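Local coordinates for 4-alpha-glucanotransferase (Aquifex aeolicus, PDB 1TZ7), which belongs to the amylomaltase family of 4-alpha-glucanotransferases, also called disproportionating or D-enzymes, and carries an eight-stranded parallel barrel of the beta/alpha type, at residues Ile26-His29 / Val30-Pro34; Ser35-Gly38 / Ile39-Gly43; Arg291-Leu294 / His295-Leu299; Arg375-Glu378 / Phe379-Tyr382; Leu461-Gly464 / Asn465-Met469. All coordinates share one frame; numbering follows the deposited sequence.

Contact 1: residues Ile26-His29 / Val30-Pro34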
loop_
_atom_site.group_PDB
_atom_site.type_symbol
_atom_site.label_atom_id
_atom_site.label_comp_id
_atom_site.label_asym_id
_atom_site.label_seq_id
_atom_site.Cartn_x
_atom_site.Cartn_y
_atom_site.Cartn_z
ATOM N N ILE A 26 -12.232 -4.397 6.314
ATOM C CA ILE A 26 -12.536 -3.680 5.101
ATOM C C ILE A 26 -11.246 -3.196 4.450
ATOM O O ILE A 26 -10.342 -2.719 5.129
ATOM C CB ILE A 26 -13.475 -2.481 5.405
ATOM C CG1 ILE A 26 -14.869 -2.990 5.807
ATOM C CG2 ILE A 26 -13.576 -1.554 4.182
ATOM C CD1 ILE A 26 -15.862 -1.891 6.130
ATOM N N LEU A 27 -11.168 -3.338 3.126
ATOM C CA LEU A 27 -10.080 -2.760 2.351
ATOM C C LEU A 27 -10.490 -1.369 1.851
ATOM O O LEU A 27 -11.396 -1.232 1.026
ATOM C CB LEU A 27 -9.717 -3.681 1.173
ATOM C CG LEU A 27 -8.780 -3.122 0.085
ATOM C CD1 LEU A 27 -7.507 -2.582 0.679
ATOM C CD2 LEU A 27 -8.475 -4.209 -0.948
ATOM N N LEU A 28 -9.825 -0.349 2.373
ATOM C CA LEU A 28 -10.134 1.036 2.033
ATOM C C LEU A 28 -8.899 1.905 2.224
ATOM O O LEU A 28 -8.402 2.050 3.335
ATOM C CB LEU A 28 -11.271 1.561 2.920
ATOM C CG LEU A 28 -11.667 3.026 2.692
ATOM C CD1 LEU A 28 -12.414 3.177 1.371
ATOM C CD2 LEU A 28 -12.513 3.538 3.848
ATOM N N HIS A 29 -8.407 2.478 1.138
ATOM C CA HIS A 29 -7.259 3.373 1.199
ATOM C C HIS A 29 -7.659 4.720 1.770
ATOM O O HIS A 29 -8.799 5.171 1.601
ATOM C CB HIS A 29 -6.673 3.558 -0.188
ATOM C CG HIS A 29 -5.318 4.201 -0.205
ATOM N ND1 HIS A 29 -4.257 3.730 0.538
ATOM C CD2 HIS A 29 -4.846 5.262 -0.902
ATOM C CE1 HIS A 29 -3.194 4.481 0.303
ATOM N NE2 HIS A 29 -3.526 5.417 -0.564
ATOM N N VAL A 30 -6.716 5.363 2.441
ATOM C CA VAL A 30 -6.968 6.638 3.097
ATOM C C VAL A 30 -7.540 7.675 2.115
ATOM O O VAL A 30 -8.401 8.460 2.479
ATOM C CB VAL A 30 -5.670 7.194 3.755
ATOM C CG1 VAL A 30 -5.914 8.565 4.354
ATOM C CG2 VAL A 30 -5.153 6.220 4.839
ATOM N N THR A 31 -7.056 7.657 0.867
ATOM C CA THR A 31 -7.476 8.655 -0.136
ATOM C C THR A 31 -8.970 8.572 -0.418
ATOM O O THR A 31 -9.590 9.565 -0.775
ATOM C CB THR A 31 -6.698 8.472 -1.464
ATOM O OG1 THR A 31 -6.886 7.142 -1.966
ATOM C CG2 THR A 31 -5.191 8.594 -1.249
ATOM N N SER A 32 -9.538 7.376 -0.259
ATOM C CA SER A 32 -10.939 7.127 -0.608
ATOM C C SER A 32 -11.921 7.651 0.454
ATOM O O SER A 32 -13.124 7.727 0.206
ATOM C CB SER A 32 -11.172 5.630 -0.834
ATOM O OG SER A 32 -10.379 5.153 -1.900
ATOM N N LEU A 33 -11.401 8.012 1.628
ATOM C CA LEU A 33 -12.221 8.643 2.684
ATOM C C LEU A 33 -12.857 9.930 2.149
ATOM O O LEU A 33 -12.228 10.661 1.383
ATOM C CB LEU A 33 -11.351 8.990 3.901
ATOM C CG LEU A 33 -11.241 8.054 5.127
ATOM C CD1 LEU A 33 -12.122 6.832 5.147
ATOM C CD2 LEU A 33 -9.803 7.780 5.586
ATOM N N PRO A 34 -14.104 10.207 2.555
ATOM C CA PRO A 34 -14.843 11.378 2.059
ATOM C C PRO A 34 -14.517 12.692 2.806
ATOM O O PRO A 34 -15.430 13.400 3.232
ATOM C CB PRO A 34 -16.303 10.980 2.287
ATOM C CG PRO A 34 -16.268 10.099 3.501
ATOM C CD PRO A 34 -14.910 9.406 3.498
HETATM O O HOH W 1 -9.702 2.407 -1.499
#
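The imidazole of His-29 overlaps the side chain of Thr-31, two residues on. CD2 of His-29 lies 3.0 Å from OG1 of Thr-31, which sits at the ring edge near its plane. The methyl CG2 of Thr-31 adds a second contact at 3.4 Å from the same CD2. ND1 of His-29 is hydrogen-bonded to the backbone N of Leu-64.

A second patch is apolar. CG of Leu-28 is anti to its own N (chi1 178°), which carries the two methyls forward along the chain. CD1 reaches CB of Ser-32 at 3.5 Å, and CD2 meets CD1 of Leu-33 at 3.6 Å.

The backbone closes between these patches. N of Ser-32 donates to O of His-29 at 3.0 Å, from well above the carbonyl plane, as expected in a short 3-10 turn. Water 1 takes the N-H of His-29 and donates to OG of Ser-32, each at 2.9 Å. OG of Ser-32 is also hydrogen-bonded to O of Trp-481.

All the touching residues are buried. The turn follows the C-terminal end of strand 23-27, which lies between strands 60-62 and 452-456 of the parallel sheet. Leu-28 also packs on Phe-49 of helix 44-56 and on Met-457 of helix 457-460.

Contact 2: residues Ser35-Gly38 / Ile39-Gly43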
loop_
_atom_site.group_PDB
_atom_site.type_symbol
_atom_site.label_atom_id
_atom_site.label_comp_id
_atom_site.label_asym_id
_atom_site.label_seq_id
_atom_site.Cartn_x
_atom_site.Cartn_y
_atom_site.Cartn_z
ATOM N N SER A 35 -13.235 13.007 2.943
ATOM C CA SER A 35 -12.816 14.235 3.610
ATOM C C SER A 35 -13.040 15.444 2.698
ATOM O O SER A 35 -13.095 15.302 1.479
ATOM C CB SER A 35 -11.344 14.145 4.006
ATOM O OG SER A 35 -11.095 12.981 4.775
ATOM N N PRO A 36 -13.173 16.632 3.292
ATOM C CA PRO A 36 -13.689 17.799 2.574
ATOM C C PRO A 36 -12.646 18.563 1.739
ATOM O O PRO A 36 -13.005 19.568 1.140
ATOM C CB PRO A 36 -14.225 18.705 3.709
ATOM C CG PRO A 36 -13.849 17.993 5.028
ATOM C CD PRO A 36 -12.860 16.947 4.693
ATOM N N TYR A 37 -11.392 18.100 1.699
ATOM C CA TYR A 37 -10.309 18.906 1.098
ATOM C C TYR A 37 -9.689 18.253 -0.150
ATOM O O TYR A 37 -8.480 18.359 -0.390
ATOM C CB TYR A 37 -9.244 19.218 2.148
ATOM C CG TYR A 37 -9.804 19.974 3.324
ATOM C CD1 TYR A 37 -10.209 21.296 3.190
ATOM C CD2 TYR A 37 -9.959 19.362 4.562
ATOM C CE1 TYR A 37 -10.737 21.995 4.259
ATOM C CE2 TYR A 37 -10.488 20.051 5.639
ATOM C CZ TYR A 37 -10.876 21.372 5.481
ATOM O OH TYR A 37 -11.402 22.069 6.545
ATOM N N GLY A 38 -10.534 17.595 -0.947
ATOM C CA GLY A 38 -10.149 17.140 -2.276
ATOM C C GLY A 38 -9.660 15.709 -2.280
ATOM O O GLY A 38 -9.511 15.101 -3.329
ATOM N N ILE A 39 -9.414 15.175 -1.093
ATOM C CA ILE A 39 -8.859 13.838 -0.944
ATOM C C ILE A 39 -9.065 13.359 0.498
ATOM O O ILE A 39 -9.220 14.169 1.409
ATOM C CB ILE A 39 -7.337 13.848 -1.308
ATOM C CG1 ILE A 39 -6.806 12.429 -1.445
ATOM C CG2 ILE A 39 -6.530 14.626 -0.259
ATOM C CD1 ILE A 39 -5.528 12.339 -2.261
ATOM N N GLY A 40 -9.073 12.046 0.692
ATOM C CA GLY A 40 -9.187 11.477 2.026
ATOM C C GLY A 40 -7.942 11.759 2.853
ATOM O O GLY A 40 -6.839 11.847 2.307
ATOM N N ASP A 41 -8.119 11.908 4.172
ATOM C CA ASP A 41 -7.008 12.256 5.062
ATOM C C ASP A 41 -7.117 11.553 6.435
ATOM O O ASP A 41 -8.033 10.766 6.670
ATOM C CB ASP A 41 -6.913 13.793 5.236
ATOM C CG ASP A 41 -8.200 14.412 5.761
ATOM O OD1 ASP A 41 -8.768 13.887 6.735
ATOM O OD2 ASP A 41 -8.706 15.436 5.263
ATOM N N LEU A 42 -6.170 11.849 7.323
ATOM C CA LEU A 42 -6.061 11.148 8.601
ATOM C C LEU A 42 -6.869 11.855 9.701
ATOM O O LEU A 42 -6.614 11.662 10.895
ATOM C CB LEU A 42 -4.590 11.046 9.021
ATOM C CG LEU A 42 -3.640 10.417 7.997
ATOM C CD1 LEU A 42 -2.207 10.435 8.506
ATOM C CD2 LEU A 42 -4.071 9.008 7.659
ATOM N N GLY A 43 -7.841 12.665 9.293
ATOM C CA GLY A 43 -8.628 13.452 10.224
ATOM C C GLY A 43 -10.007 12.867 10.472
ATOM O O GLY A 43 -10.193 11.650 10.449
HETATM O O HOH W 2 -11.205 13.985 7.442
#
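OD2 of Asp-41 lies at the edge of the Tyr-37 ring, near its plane and 4.2 Å from CD2 of Tyr-37. The ring and the carboxylate cross obliquely, with their planes 35° apart. This is a loose contact, and the phenol OH of Tyr-37 goes to the carboxylate of Glu-94.

Ser-35 sits closer to the same carboxylate. Its CB is 3.2 Å from OD2 of Asp-41 and 3.4 Å from O of Ile-39. OG of Ser-35 accepts the backbone N-H of Asp-41 at 3.2 Å, along a rather bent path of 139°. Water 2 lies between OG of Ser-35 and OD1 of Asp-41, but its approach to OD1 is unusually short and that link is doubtful.

OD1 also turns back on its own chain. It accepts from N of Gly-43 at 3.0 Å, on its anti side and 28° out of the carboxylate plane. This is an Asx turn. The bond from Gly-43 probably helps to fix the rotation of the carboxylate.

The Asx turn leads directly into helix 44-56, with Gly-43 at the N-cap position. Ile-39 packs on Tyr-117, Val-120 and Lys-124 of helix 117-133, while Leu-42 packs against helix 192-218.

Contact 3: residues Arg291-Leu294 / His295-Leu299. Unlike the reference sequence in segment 291-294: Leu-294 (reference His).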
loop_
_atom_site.group_PDB
_atom_site.type_symbol
_atom_site.label_atom_id
_atom_site.label_comp_id
_atom_site.label_asym_id
_atom_site.label_seq_id
_atom_site.Cartn_x
_atom_site.Cartn_y
_atom_site.Cartn_z
ATOM N N ARG A 291 15.136 -3.254 8.626
ATOM C CA ARG A 291 14.784 -1.867 8.938
ATOM C C ARG A 291 13.441 -1.473 8.309
ATOM O O ARG A 291 12.669 -0.730 8.906
ATOM C CB ARG A 291 15.893 -0.910 8.475
ATOM C CG ARG A 291 17.096 -0.847 9.432
ATOM C CD ARG A 291 17.861 0.468 9.382
ATOM N NE ARG A 291 18.317 0.790 8.028
ATOM C CZ ARG A 291 19.404 0.268 7.450
ATOM N NH1 ARG A 291 19.730 0.624 6.214
ATOM N NH2 ARG A 291 20.164 -0.606 8.107
ATOM N N ARG A 292 13.170 -1.983 7.103
ATOM C CA ARG A 292 11.875 -1.757 6.438
ATOM C C ARG A 292 10.731 -2.295 7.282
ATOM O O ARG A 292 9.697 -1.650 7.427
ATOM C CB ARG A 292 11.841 -2.449 5.072
ATOM C CG ARG A 292 12.352 -1.629 3.946
ATOM C CD ARG A 292 11.914 -2.141 2.581
ATOM N NE ARG A 292 10.540 -1.755 2.261
ATOM C CZ ARG A 292 9.862 -2.205 1.209
ATOM N NH1 ARG A 292 8.622 -1.792 0.995
ATOM N NH2 ARG A 292 10.427 -3.068 0.364
ATOM N N VAL A 293 10.918 -3.493 7.821
ATOM C CA VAL A 293 9.871 -4.164 8.578
ATOM C C VAL A 293 9.660 -3.465 9.910
ATOM O O VAL A 293 8.536 -3.161 10.279
ATOM C CB VAL A 293 10.207 -5.660 8.801
ATOM C CG1 VAL A 293 9.232 -6.303 9.791
ATOM C CG2 VAL A 293 10.186 -6.406 7.476
ATOM N N LEU A 294 10.755 -3.199 10.622
ATOM C CA LEU A 294 10.698 -2.469 11.898
ATOM C C LEU A 294 9.966 -1.126 11.723
ATOM O O LEU A 294 9.085 -0.784 12.507
ATOM C CB LEU A 294 12.124 -2.230 12.448
ATOM C CG LEU A 294 12.326 -2.298 13.972
ATOM C CD1 LEU A 294 12.124 -3.692 14.483
ATOM C CD2 LEU A 294 13.714 -1.801 14.341
ATOM N N HIS A 295 10.337 -0.384 10.683
ATOM C CA HIS A 295 9.724 0.921 10.403
ATOM C C HIS A 295 8.223 0.789 10.189
ATOM O O HIS A 295 7.433 1.512 10.789
ATOM C CB HIS A 295 10.365 1.544 9.166
ATOM C CG HIS A 295 9.690 2.800 8.700
ATOM N ND1 HIS A 295 9.962 4.037 9.245
ATOM C CD2 HIS A 295 8.763 3.009 7.736
ATOM C CE1 HIS A 295 9.229 4.953 8.637
ATOM N NE2 HIS A 295 8.494 4.355 7.717
ATOM N N ASN A 296 7.836 -0.136 9.335
ATOM C CA ASN A 296 6.437 -0.298 8.972
ATOM C C ASN A 296 5.579 -0.826 10.144
ATOM O O ASN A 296 4.377 -0.578 10.197
ATOM C CB ASN A 296 6.309 -1.219 7.756
ATOM C CG ASN A 296 6.540 -0.479 6.425
ATOM O OD1 ASN A 296 5.639 0.170 5.902
ATOM N ND2 ASN A 296 7.749 -0.588 5.886
ATOM N N LEU A 297 6.210 -1.534 11.085
ATOM C CA LEU A 297 5.504 -2.009 12.290
ATOM C C LEU A 297 5.220 -0.867 13.289
ATOM O O LEU A 297 4.441 -1.042 14.218
ATOM C CB LEU A 297 6.302 -3.123 12.987
ATOM C CG LEU A 297 6.224 -4.523 12.351
ATOM C CD1 LEU A 297 7.131 -5.499 13.106
ATOM C CD2 LEU A 297 4.787 -5.041 12.323
ATOM N N LYS A 298 5.861 0.294 13.092
ATOM C CA LYS A 298 5.461 1.526 13.808
ATOM C C LYS A 298 4.064 1.968 13.373
ATOM O O LYS A 298 3.324 2.591 14.146
ATOM C CB LYS A 298 6.452 2.664 13.535
ATOM C CG LYS A 298 7.841 2.449 14.097
ATOM C CD LYS A 298 8.767 3.632 13.733
ATOM C CE LYS A 298 10.131 3.528 14.421
ATOM N NZ LYS A 298 10.100 4.066 15.807
ATOM N N LEU A 299 3.716 1.648 12.128
ATOM C CA LEU A 299 2.470 2.100 11.527
ATOM C C LEU A 299 1.398 1.016 11.566
ATOM O O LEU A 299 0.235 1.299 11.850
ATOM C CB LEU A 299 2.714 2.523 10.076
ATOM C CG LEU A 299 3.903 3.462 9.853
ATOM C CD1 LEU A 299 4.108 3.726 8.367
ATOM C CD2 LEU A 299 3.701 4.774 10.612
HETATM O O HOH W 3 7.562 0.432 2.741
#
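Asn-296 folds its amide back onto the carbonyl of Arg-292, and this is the tight part of the contact. ND2 of Asn-296 donates to O of Arg-292 at 2.7 Å and at 163°, with the acceptor in the amide plane. N of Asn-296 donates to the same oxygen at 3.1 Å. The two donors come from opposite faces of the carbonyl plane, so this one oxygen is gripped twice. Placing CG of Asn-296 beside its own N (chi1 -82°) brings the amide back along the helix. Water 3 accepts from NH1 of Arg-292 at 3.0 Å, in the guanidinium plane, and more weakly from ND2 of Asn-296. NH1 is also bonded to O of Pro-228.

The other side is looser. Val-293 and Leu-297 lie side by side, with CG1 and CD1 4.0 Å apart. N of Leu-297 still makes a good bond to O of Val-293 at 3.0 Å. Leu-294, which replaces the reference histidine, is exposed; both it and the partly exposed Leu-297 touch a crystal neighbour. NZ of Lys-298 forms a salt bridge with Glu-147.

This is the last part of a helix: the i to i+4 bond of Lys-298 is weak, and its N also bonds to O of His-295, three residues back. Strand 302-305 follows, as in a beta/alpha barrel, where helices pack outside the parallel strands.

Contact 4: residues Arg375-Glu378 / Phe379-Tyr382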
loop_
_atom_site.group_PDB
_atom_site.type_symbol
_atom_site.label_atom_id
_atom_site.label_comp_id
_atom_site.label_asym_id
_atom_site.label_seq_id
_atom_site.Cartn_x
_atom_site.Cartn_y
_atom_site.Cartn_z
ATOM N N ARG A 375 -6.478 -15.095 -1.015
ATOM C CA ARG A 375 -7.462 -15.645 -1.946
ATOM C C ARG A 375 -8.523 -14.599 -2.266
ATOM O O ARG A 375 -8.829 -13.743 -1.450
ATOM C CB ARG A 375 -8.126 -16.891 -1.359
ATOM C CG ARG A 375 -7.158 -17.984 -0.950
ATOM C CD ARG A 375 -6.551 -18.752 -2.115
ATOM N NE ARG A 375 -5.454 -19.607 -1.670
ATOM C CZ ARG A 375 -5.606 -20.835 -1.159
ATOM N NH1 ARG A 375 -4.543 -21.527 -0.776
ATOM N NH2 ARG A 375 -6.816 -21.374 -1.037
ATOM N N VAL A 376 -9.077 -14.684 -3.465
ATOM C CA VAL A 376 -10.022 -13.690 -3.955
ATOM C C VAL A 376 -11.171 -14.408 -4.638
ATOM O O VAL A 376 -10.969 -15.129 -5.604
ATOM C CB VAL A 376 -9.342 -12.711 -4.966
ATOM C CG1 VAL A 376 -10.283 -11.565 -5.328
ATOM C CG2 VAL A 376 -8.043 -12.160 -4.385
ATOM N N ILE A 377 -12.381 -14.217 -4.130
ATOM C CA ILE A 377 -13.531 -14.987 -4.611
ATOM C C ILE A 377 -13.900 -14.617 -6.050
ATOM O O ILE A 377 -14.555 -15.392 -6.749
ATOM C CB ILE A 377 -14.744 -14.806 -3.676
ATOM C CG1 ILE A 377 -15.767 -15.917 -3.921
ATOM C CG2 ILE A 377 -15.381 -13.433 -3.874
ATOM C CD1 ILE A 377 -16.678 -16.158 -2.772
ATOM N N GLU A 378 -13.466 -13.440 -6.491
ATOM C CA GLU A 378 -13.650 -13.021 -7.888
ATOM C C GLU A 378 -12.921 -13.958 -8.881
ATOM O O GLU A 378 -13.300 -14.049 -10.046
ATOM C CB GLU A 378 -13.156 -11.582 -8.074
ATOM C CG GLU A 378 -13.653 -10.926 -9.340
ATOM C CD GLU A 378 -13.327 -9.455 -9.399
ATOM O OE1 GLU A 378 -12.543 -9.057 -10.284
ATOM O OE2 GLU A 378 -13.857 -8.692 -8.562
ATOM N N PHE A 379 -11.878 -14.639 -8.402
ATOM C CA PHE A 379 -11.103 -15.584 -9.232
ATOM C C PHE A 379 -11.652 -17.026 -9.154
ATOM O O PHE A 379 -11.053 -17.946 -9.698
ATOM C CB PHE A 379 -9.628 -15.604 -8.787
ATOM C CG PHE A 379 -8.881 -14.304 -9.038
ATOM C CD1 PHE A 379 -7.704 -14.032 -8.347
ATOM C CD2 PHE A 379 -9.345 -13.369 -9.962
ATOM C CE1 PHE A 379 -7.006 -12.852 -8.568
ATOM C CE2 PHE A 379 -8.646 -12.188 -10.182
ATOM C CZ PHE A 379 -7.475 -11.933 -9.482
ATOM N N ALA A 380 -12.786 -17.213 -8.479
ATOM C CA ALA A 380 -13.201 -18.559 -8.040
ATOM C C ALA A 380 -13.992 -19.335 -9.103
ATOM O O ALA A 380 -14.151 -20.554 -8.998
ATOM C CB ALA A 380 -14.007 -18.469 -6.753
ATOM N N PHE A 381 -14.484 -18.638 -10.120
ATOM C CA PHE A 381 -15.507 -19.208 -11.006
ATOM C C PHE A 381 -15.057 -19.294 -12.475
ATOM O O PHE A 381 -15.888 -19.407 -13.382
ATOM C CB PHE A 381 -16.800 -18.412 -10.875
ATOM C CG PHE A 381 -17.273 -18.288 -9.469
ATOM C CD1 PHE A 381 -17.059 -17.120 -8.746
ATOM C CD2 PHE A 381 -17.901 -19.353 -8.843
ATOM C CE1 PHE A 381 -17.481 -17.014 -7.435
ATOM C CE2 PHE A 381 -18.326 -19.250 -7.531
ATOM C CZ PHE A 381 -18.115 -18.082 -6.827
ATOM N N TYR A 382 -13.742 -19.257 -12.695
ATOM C CA TYR A 382 -13.171 -19.539 -14.021
ATOM C C TYR A 382 -12.839 -21.026 -14.167
ATOM O O TYR A 382 -12.621 -21.511 -15.270
ATOM C CB TYR A 382 -11.907 -18.706 -14.249
ATOM C CG TYR A 382 -12.127 -17.217 -14.139
ATOM C CD1 TYR A 382 -11.296 -16.431 -13.354
ATOM C CD2 TYR A 382 -13.164 -16.593 -14.824
ATOM C CE1 TYR A 382 -11.490 -15.069 -13.249
ATOM C CE2 TYR A 382 -13.368 -15.226 -14.724
ATOM C CZ TYR A 382 -12.530 -14.471 -13.936
ATOM O OH TYR A 382 -12.721 -13.122 -13.830
HETATM O O HOH W 4 -14.185 -16.085 -11.420
#
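Phe-379 N donates to O of Val-376 at 3.0 Å, and Ala-380 N to O of Ile-377 at 3.1 Å. Both bonds span three residues, and both donors stand above the carbonyl plane, the second by 67°. This is the geometry of a 3-10 turn. Water 4 extends the chain of bonds. It donates to O of Glu-378 at 2.6 Å and accepts from N of Phe-381 at 2.9 Å. The same water rests over the centre of the Tyr-382 ring, 3.2 Å above its plane. The phenol OH of Tyr-382 is hydrogen-bonded to NE1 of Trp-412.

Packing surrounds this polar core. CD1 of Phe-379 comes to 4.0 Å from CB of Val-376. On the other side of the turn, CG1 of Ile-377 is anti to its own N (chi1 -162°) and reaches CE1 of Phe-381 at 4.1 Å. CE1 of Phe-381 also comes to 3.4 Å from O of Ile-377, approached obliquely. CB of Ala-380 lies over one face of the Phe-381 ring, toward its rim.

The turn directly follows strand 373-376, which pairs with strand 397-400 in the parallel sheet. Ile-377 packs on Leu-441, Leu-444 and Val-445 of helix 437-447. Phe-381 meets Leu-424 and Tyr-427 of helix 418-428, and Glu-378 lies against Ile-409 and Trp-412 of helix 409-414.

Contact 5: residues Leu461-Gly464 / Asn465-Met469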
loop_
_atom_site.group_PDB
_atom_site.type_symbol
_atom_site.label_atom_id
_atom_site.label_comp_id
_atom_site.label_asym_id
_atom_site.label_seq_id
_atom_site.Cartn_x
_atom_site.Cartn_y
_atom_site.Cartn_z
ATOM N N LEU A 461 -20.573 -1.299 -0.775
ATOM C CA LEU A 461 -21.448 -0.239 -1.276
ATOM C C LEU A 461 -22.135 -0.640 -2.583
ATOM O O LEU A 461 -22.905 0.140 -3.157
ATOM C CB LEU A 461 -20.641 1.050 -1.484
ATOM C CG LEU A 461 -20.008 1.635 -0.207
ATOM C CD1 LEU A 461 -19.126 2.828 -0.534
ATOM C CD2 LEU A 461 -21.080 2.026 0.796
ATOM N N ASN A 462 -21.851 -1.853 -3.055
ATOM C CA ASN A 462 -22.502 -2.393 -4.259
ATOM C C ASN A 462 -22.252 -1.511 -5.502
ATOM O O ASN A 462 -23.185 -1.169 -6.238
ATOM C CB ASN A 462 -24.016 -2.569 -4.017
ATOM C CG ASN A 462 -24.609 -3.730 -4.808
ATOM O OD1 ASN A 462 -23.884 -4.555 -5.364
ATOM N ND2 ASN A 462 -25.932 -3.793 -4.857
ATOM N N LEU A 463 -20.984 -1.161 -5.725
ATOM C CA LEU A 463 -20.603 -0.267 -6.824
ATOM C C LEU A 463 -19.996 -1.053 -7.978
ATOM O O LEU A 463 -19.469 -2.149 -7.784
ATOM C CB LEU A 463 -19.601 0.780 -6.328
ATOM C CG LEU A 463 -20.102 1.713 -5.222
ATOM C CD1 LEU A 463 -18.968 2.598 -4.733
ATOM C CD2 LEU A 463 -21.284 2.565 -5.714
ATOM N N GLY A 464 -20.065 -0.481 -9.177
ATOM C CA GLY A 464 -19.656 -1.179 -10.392
ATOM C C GLY A 464 -18.255 -0.801 -10.860
ATOM O O GLY A 464 -17.409 -0.393 -10.064
ATOM N N ASN A 465 -18.023 -0.941 -12.163
ATOM C CA ASN A 465 -16.700 -0.723 -12.760
ATOM C C ASN A 465 -16.209 0.719 -12.614
ATOM O O ASN A 465 -15.008 0.977 -12.649
ATOM C CB ASN A 465 -16.728 -1.096 -14.249
ATOM C CG ASN A 465 -16.858 -2.589 -14.474
ATOM O OD1 ASN A 465 -17.797 -3.054 -15.127
ATOM N ND2 ASN A 465 -15.919 -3.349 -13.936
ATOM N N GLU A 466 -17.146 1.653 -12.463
ATOM C CA GLU A 466 -16.808 3.069 -12.309
ATOM C C GLU A 466 -16.013 3.337 -11.014
ATOM O O GLU A 466 -15.291 4.327 -10.920
ATOM C CB GLU A 466 -18.089 3.937 -12.348
ATOM C CG GLU A 466 -18.829 4.065 -11.006
ATOM C CD GLU A 466 -19.722 2.867 -10.693
ATOM O OE1 GLU A 466 -20.433 2.910 -9.666
ATOM O OE2 GLU A 466 -19.715 1.891 -11.468
ATOM N N ALA A 467 -16.152 2.446 -10.029
ATOM C CA ALA A 467 -15.503 2.625 -8.723
ATOM C C ALA A 467 -14.215 1.791 -8.600
ATOM O O ALA A 467 -13.683 1.623 -7.509
ATOM C CB ALA A 467 -16.470 2.262 -7.605
ATOM N N ARG A 468 -13.725 1.279 -9.723
ATOM C CA ARG A 468 -12.475 0.523 -9.734
ATOM C C ARG A 468 -11.299 1.422 -9.320
ATOM O O ARG A 468 -11.118 2.511 -9.860
ATOM C CB ARG A 468 -12.220 -0.056 -11.124
ATOM C CG ARG A 468 -11.044 -1.003 -11.186
ATOM C CD ARG A 468 -10.914 -1.749 -12.520
ATOM N NE ARG A 468 -9.750 -2.626 -12.528
ATOM C CZ ARG A 468 -9.510 -3.546 -13.449
ATOM N NH1 ARG A 468 -10.354 -3.724 -14.455
ATOM N NH2 ARG A 468 -8.420 -4.295 -13.365
ATOM N N MET A 469 -10.513 0.957 -8.366
ATOM C CA MET A 469 -9.408 1.741 -7.842
ATOM C C MET A 469 -8.253 1.789 -8.845
ATOM O O MET A 469 -7.778 2.862 -9.196
ATOM C CB MET A 469 -8.926 1.158 -6.507
ATOM C CG MET A 469 -7.980 2.066 -5.736
ATOM S SD MET A 469 -8.710 3.691 -5.335
ATOM C CE MET A 469 -7.742 4.133 -3.870
#
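Glu-466 doubles back onto Gly-464. From CB the chain starts out between the backbone N and the carbonyl carbon (chi1 84°). It then bends sharply at chi2 (-81°), and the two turns together bring the acid back to the backbone of Gly-464. CD comes to 3.7 Å from N of Gly-464. At the tip the two oxygens divide. OE1 accepts from N of Gly-464 in a bond that is straight at 160° but weak, 3.4 Å long. It also brushes CB of Leu-463 at 4.0 Å. OE2 lies against the backbone of Gly-464, 3.1 Å from C and 3.3 Å from CA. Glycine has no side chain to stand in the way. The side chains of Leu-463 and Glu-466 cross at about a right angle.

The backbone makes the firmer link: N of Ala-467 donates to O of Gly-464 at 3.1 Å. CB of Ala-467 packs on CB of Leu-463 at 3.7 Å. The chain has just left helix 457-460 through a Schellman motif at Asn-462. Arg-468 is bonded to O of Asn-470 and makes a cation-pi contact with Tyr-471.

Glu-466 is exposed, and its bond to the backbone is long. The carboxylate probably adds little to this turn. The bonds of Ala-467 N to Gly-464 O and Arg-468 N to Asn-465 O, and the packing of Ala-467 on Leu-463, are likely to matter more.

In the fold
Contacts 1 and 2 follow one another in the loop between strand 23-27 and helix 44-56. They join through a probable hydrogen bond from N of Gly-40 to O of Thr-31, 2.9 Å. Contact 5 reaches contact 1 through Met-469, whose CE lies 3.4 Å from OG of Ser-32 and 3.9 Å from CB of His-29. Contacts 1 and 4 both stem from strands of the same parallel sheet, with centres about 23 Å apart. Contact 4 and contact 5 approach to about 7 Å between nearest atoms without touching. Contact 3 lies on the other side of the chain's centre from contacts 4 and 5, its centre about 31 and 32 Å from theirs.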